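Local coordinates for alpha-actinin-like protein 1 (Schizosaccharomyces pombe, PDB 5BVR) that binds actin filaments through the tandem calponin-homology domains contained here and takes part in actin-ring formation, cytokinesis and septation, at residues S10-T22 against R202-D216. Sequence-based numbering, arbitrary orientation.
Sequences SVQNRTFTKWFNT and RLIEVEDVCDVDRPD. With ZN (zinc ion), chain C.
Asp208 OD1 and a water lie at the edge of the Arg14 guanidinium, in its plane; Leu203 CD1 sits at the Trp19 ring edge, and Gln12 CG covers one face of Phe16. Guanidinium and Asp208 carboxylate planes are 50° apart, so the end-on salt bridge is skewed: Arg14 NH2 meets Asp208 OD1 (2.9 Å) from above the carboxylate plane, while Arg14 NH1 uses the syn lone pair of Asp208 OD2 (3.1 Å). Glu205 N also donates to OD2, and together these bonds probably restrain the carboxylate's rotation. A lysine in place of Asp208 would probably set its charge against Arg14 and leave Glu205 N without its acceptor. Val11 CG2 lies 3.8 Å from Asp208 CB, the side chains sliding past each other in opposite directions. With Gln12 CG anti to the backbone N (chi1 -168°), the extended chain carries NE2 to Asp216 OD2 (3.0 Å, 171° at the hydrogen); Asp216 also caps helix 217-234, bonds Ser219 OG and belongs to a zinc site. Lys18 NZ donates to three waters leading to Glu205 OE2, Asp208 OD2 and Arg202 O. Helix 11-25 of CH1 thus joins the 202-216 segment of CH2, with its short 206-209 helix, consistent with the compact, closed form of alpha-actinin-type actin-binding domains.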
# COMPACT_ATOMS: atom_id res chain seq x y z
N SER A 10 -2.52 14.23 -3.48
CA SER A 10 -1.30 13.69 -4.08
C SER A 10 -1.46 12.20 -4.36
O SER A 10 -2.38 11.55 -3.85
CB SER A 10 -0.11 13.85 -3.15
OG SER A 10 -0.25 13.00 -2.01
N VAL A 11 -0.56 11.67 -5.17
CA VAL A 11 -0.53 10.24 -5.43
C VAL A 11 -0.45 9.45 -4.14
O VAL A 11 -1.17 8.48 -3.95
CB VAL A 11 0.65 9.86 -6.36
CG1 VAL A 11 0.87 8.36 -6.41
CG2 VAL A 11 0.43 10.41 -7.76
N GLN A 12 0.43 9.86 -3.24
CA GLN A 12 0.60 9.13 -2.01
C GLN A 12 -0.64 9.22 -1.13
O GLN A 12 -1.04 8.23 -0.52
CB GLN A 12 1.82 9.64 -1.26
CG GLN A 12 2.22 8.76 -0.11
CD GLN A 12 3.47 9.26 0.56
OE1 GLN A 12 3.40 9.85 1.65
NE2 GLN A 12 4.61 9.05 -0.08
N ASN A 13 -1.23 10.42 -1.03
CA ASN A 13 -2.46 10.58 -0.31
C ASN A 13 -3.51 9.60 -0.85
O ASN A 13 -4.10 8.80 -0.08
CB ASN A 13 -2.89 12.05 -0.44
CG ASN A 13 -4.07 12.41 0.41
OD1 ASN A 13 -4.78 11.56 0.93
ND2 ASN A 13 -4.30 13.71 0.55
N ARG A 14 -3.70 9.60 -2.16
CA ARG A 14 -4.73 8.78 -2.74
C ARG A 14 -4.42 7.31 -2.57
O ARG A 14 -5.31 6.52 -2.26
CB ARG A 14 -4.96 9.16 -4.20
CG ARG A 14 -5.70 10.51 -4.28
CD ARG A 14 -5.94 10.94 -5.72
NE ARG A 14 -4.71 11.29 -6.41
CZ ARG A 14 -4.09 10.55 -7.32
NH1 ARG A 14 -4.60 9.38 -7.71
NH2 ARG A 14 -2.97 11.00 -7.86
N THR A 15 -3.16 6.93 -2.74
CA THR A 15 -2.79 5.53 -2.65
C THR A 15 -2.95 5.01 -1.23
O THR A 15 -3.49 3.91 -1.00
CB THR A 15 -1.34 5.31 -3.11
OG1 THR A 15 -1.21 5.73 -4.48
CG2 THR A 15 -0.95 3.87 -3.03
N PHE A 16 -2.47 5.79 -0.27
CA PHE A 16 -2.60 5.43 1.14
C PHE A 16 -4.06 5.37 1.55
O PHE A 16 -4.42 4.51 2.36
CB PHE A 16 -1.84 6.41 2.04
CG PHE A 16 -0.32 6.24 2.02
CD1 PHE A 16 0.34 5.41 1.10
CD2 PHE A 16 0.47 6.96 2.93
CE1 PHE A 16 1.73 5.30 1.10
CE2 PHE A 16 1.86 6.85 2.92
CZ PHE A 16 2.49 6.00 1.99
N THR A 17 -4.89 6.27 1.04
CA THR A 17 -6.33 6.24 1.34
C THR A 17 -6.93 4.95 0.80
O THR A 17 -7.68 4.27 1.50
CB THR A 17 -7.04 7.44 0.74
OG1 THR A 17 -6.51 8.63 1.33
CG2 THR A 17 -8.55 7.40 0.98
N LYS A 18 -6.59 4.59 -0.43
CA LYS A 18 -7.13 3.37 -1.01
C LYS A 18 -6.66 2.13 -0.21
O LYS A 18 -7.46 1.21 0.03
CB LYS A 18 -6.75 3.26 -2.50
CG LYS A 18 -7.62 4.16 -3.39
CD LYS A 18 -7.18 4.20 -4.83
CE LYS A 18 -6.35 5.45 -5.09
NZ LYS A 18 -5.89 5.59 -6.50
N TRP A 19 -5.40 2.12 0.22
CA TRP A 19 -4.87 1.03 1.03
C TRP A 19 -5.67 0.93 2.34
O TRP A 19 -6.13 -0.16 2.71
CB TRP A 19 -3.37 1.24 1.29
CG TRP A 19 -2.83 0.22 2.22
CD1 TRP A 19 -2.38 -1.04 1.91
CD2 TRP A 19 -2.71 0.35 3.63
NE1 TRP A 19 -1.95 -1.67 3.06
CE2 TRP A 19 -2.16 -0.85 4.13
CE3 TRP A 19 -3.00 1.38 4.53
CZ2 TRP A 19 -1.89 -1.03 5.48
CZ3 TRP A 19 -2.73 1.19 5.86
CH2 TRP A 19 -2.19 -0.01 6.33
N PHE A 20 -5.86 2.06 2.99
CA PHE A 20 -6.58 2.15 4.27
C PHE A 20 -7.98 1.55 4.06
O PHE A 20 -8.44 0.72 4.86
CB PHE A 20 -6.63 3.63 4.69
CG PHE A 20 -6.79 3.89 6.17
CD1 PHE A 20 -7.87 3.40 6.88
CD2 PHE A 20 -5.88 4.71 6.82
CE1 PHE A 20 -8.01 3.70 8.22
CE2 PHE A 20 -6.03 5.03 8.15
CZ PHE A 20 -7.09 4.52 8.85
N ASN A 21 -8.63 1.94 2.97
CA ASN A 21 -9.98 1.46 2.69
C ASN A 21 -10.08 -0.01 2.35
O ASN A 21 -11.07 -0.65 2.72
CB ASN A 21 -10.65 2.31 1.62
CG ASN A 21 -11.00 3.68 2.12
OD1 ASN A 21 -11.14 3.90 3.32
ND2 ASN A 21 -11.15 4.61 1.21
N THR A 22 -9.07 -0.59 1.69
CA THR A 22 -9.10 -2.04 1.49
C THR A 22 -9.15 -2.78 2.84
O THR A 22 -9.76 -3.83 2.95
CB THR A 22 -7.89 -2.57 0.66
OG1 THR A 22 -6.67 -2.42 1.39
CG2 THR A 22 -7.81 -1.88 -0.66
N ARG A 202 -6.76 -2.03 -6.94
CA ARG A 202 -6.16 -0.99 -7.76
C ARG A 202 -5.78 0.20 -6.89
O ARG A 202 -6.52 1.19 -6.81
CB ARG A 202 -7.16 -0.56 -8.82
CG ARG A 202 -6.67 0.52 -9.75
CD ARG A 202 -7.80 0.98 -10.64
NE ARG A 202 -8.21 -0.10 -11.51
CZ ARG A 202 -7.70 -0.32 -12.72
NH1 ARG A 202 -6.77 0.48 -13.22
NH2 ARG A 202 -8.13 -1.35 -13.43
N LEU A 203 -4.63 0.12 -6.23
CA LEU A 203 -4.21 1.16 -5.30
C LEU A 203 -3.65 2.40 -5.98
O LEU A 203 -3.56 3.43 -5.32
CB LEU A 203 -3.18 0.62 -4.30
CG LEU A 203 -3.67 -0.56 -3.46
CD1 LEU A 203 -2.62 -0.90 -2.40
CD2 LEU A 203 -5.02 -0.32 -2.76
N ILE A 204 -3.20 2.28 -7.23
CA ILE A 204 -2.63 3.40 -7.97
C ILE A 204 -3.28 3.51 -9.33
O ILE A 204 -3.69 2.52 -9.93
CB ILE A 204 -1.10 3.30 -8.11
CG1 ILE A 204 -0.69 2.02 -8.85
CG2 ILE A 204 -0.45 3.36 -6.77
CD1 ILE A 204 0.82 1.89 -9.04
N GLU A 205 -3.40 4.74 -9.82
CA GLU A 205 -3.97 4.99 -11.13
C GLU A 205 -2.85 4.87 -12.16
O GLU A 205 -1.67 5.11 -11.85
CB GLU A 205 -4.57 6.39 -11.21
CG GLU A 205 -5.54 6.77 -10.09
CD GLU A 205 -6.90 6.17 -10.26
OE1 GLU A 205 -7.08 5.36 -11.19
OE2 GLU A 205 -7.81 6.53 -9.47
N VAL A 206 -3.22 4.50 -13.38
CA VAL A 206 -2.25 4.41 -14.44
C VAL A 206 -1.46 5.73 -14.56
O VAL A 206 -0.22 5.72 -14.65
CB VAL A 206 -2.94 4.06 -15.78
CG1 VAL A 206 -2.01 4.28 -16.97
CG2 VAL A 206 -3.46 2.62 -15.71
N GLU A 207 -2.16 6.86 -14.54
CA GLU A 207 -1.50 8.15 -14.72
C GLU A 207 -0.58 8.51 -13.56
O GLU A 207 0.26 9.40 -13.67
CB GLU A 207 -2.53 9.25 -15.01
CG GLU A 207 -3.59 9.47 -13.93
CD GLU A 207 -4.85 8.60 -14.09
OE1 GLU A 207 -4.79 7.52 -14.73
OE2 GLU A 207 -5.91 9.01 -13.56
N ASP A 208 -0.70 7.79 -12.44
CA ASP A 208 0.15 8.09 -11.29
C ASP A 208 1.58 7.57 -11.49
O ASP A 208 2.49 7.98 -10.79
CB ASP A 208 -0.42 7.49 -10.00
CG ASP A 208 -1.76 8.09 -9.59
OD1 ASP A 208 -2.04 9.24 -9.96
OD2 ASP A 208 -2.52 7.38 -8.87
N VAL A 209 1.78 6.64 -12.42
CA VAL A 209 3.08 5.99 -12.58
C VAL A 209 3.54 5.91 -14.05
O VAL A 209 4.75 5.97 -14.30
CB VAL A 209 3.11 4.59 -11.90
CG1 VAL A 209 1.85 3.86 -12.17
CG2 VAL A 209 4.32 3.73 -12.30
N CYS A 210 2.61 5.83 -15.00
CA CYS A 210 2.99 5.65 -16.41
C CYS A 210 3.75 6.87 -16.93
O CYS A 210 3.25 8.00 -16.95
CB CYS A 210 1.76 5.40 -17.27
SG CYS A 210 2.16 5.11 -18.99
N ASP A 211 4.99 6.62 -17.35
CA ASP A 211 5.86 7.64 -17.88
C ASP A 211 5.98 8.88 -16.99
O ASP A 211 6.09 10.01 -17.46
CB ASP A 211 5.40 8.02 -19.28
CG ASP A 211 5.55 6.90 -20.28
OD1 ASP A 211 6.46 6.05 -20.11
OD2 ASP A 211 4.75 6.88 -21.24
N VAL A 212 5.99 8.63 -15.69
CA VAL A 212 6.22 9.67 -14.69
C VAL A 212 7.70 9.76 -14.37
O VAL A 212 8.36 8.77 -14.05
CB VAL A 212 5.41 9.36 -13.41
CG1 VAL A 212 5.77 10.30 -12.26
CG2 VAL A 212 3.92 9.43 -13.75
N ASP A 213 8.24 10.97 -14.50
CA ASP A 213 9.65 11.20 -14.31
C ASP A 213 10.09 10.89 -12.88
O ASP A 213 11.10 10.25 -12.68
CB ASP A 213 9.93 12.67 -14.67
CG ASP A 213 11.37 13.07 -14.54
OD1 ASP A 213 12.25 12.36 -15.06
OD2 ASP A 213 11.62 14.12 -13.93
N ARG A 214 9.31 11.33 -11.89
CA ARG A 214 9.66 11.08 -10.48
C ARG A 214 8.47 10.46 -9.74
O ARG A 214 7.77 11.13 -8.99
CB ARG A 214 10.08 12.38 -9.80
CG ARG A 214 11.29 13.05 -10.42
CD ARG A 214 11.65 14.33 -9.67
NE ARG A 214 12.32 15.31 -10.52
CZ ARG A 214 13.64 15.46 -10.61
NH1 ARG A 214 14.46 14.70 -9.89
NH2 ARG A 214 14.14 16.39 -11.42
N PRO A 215 8.23 9.18 -9.96
CA PRO A 215 7.06 8.53 -9.36
C PRO A 215 7.25 8.34 -7.86
O PRO A 215 8.38 8.31 -7.35
CB PRO A 215 7.01 7.18 -10.06
CG PRO A 215 8.41 6.91 -10.43
CD PRO A 215 9.05 8.23 -10.73
N ASP A 216 6.13 8.21 -7.15
CA ASP A 216 6.18 8.11 -5.70
C ASP A 216 6.54 6.69 -5.26
O ASP A 216 5.75 5.76 -5.41
CB ASP A 216 4.86 8.54 -5.04
CG ASP A 216 4.99 8.61 -3.55
OD1 ASP A 216 5.77 9.46 -3.09
OD2 ASP A 216 4.37 7.78 -2.84
ZN ZN C . 14.01 13.13 -14.98
O HOH W 1 -7.14 7.96 -7.18
O HOH W 2 -3.23 6.52 -6.30
O HOH W 3 -6.50 3.59 -8.21
O HOH W 4 15.17 11.65 -16.22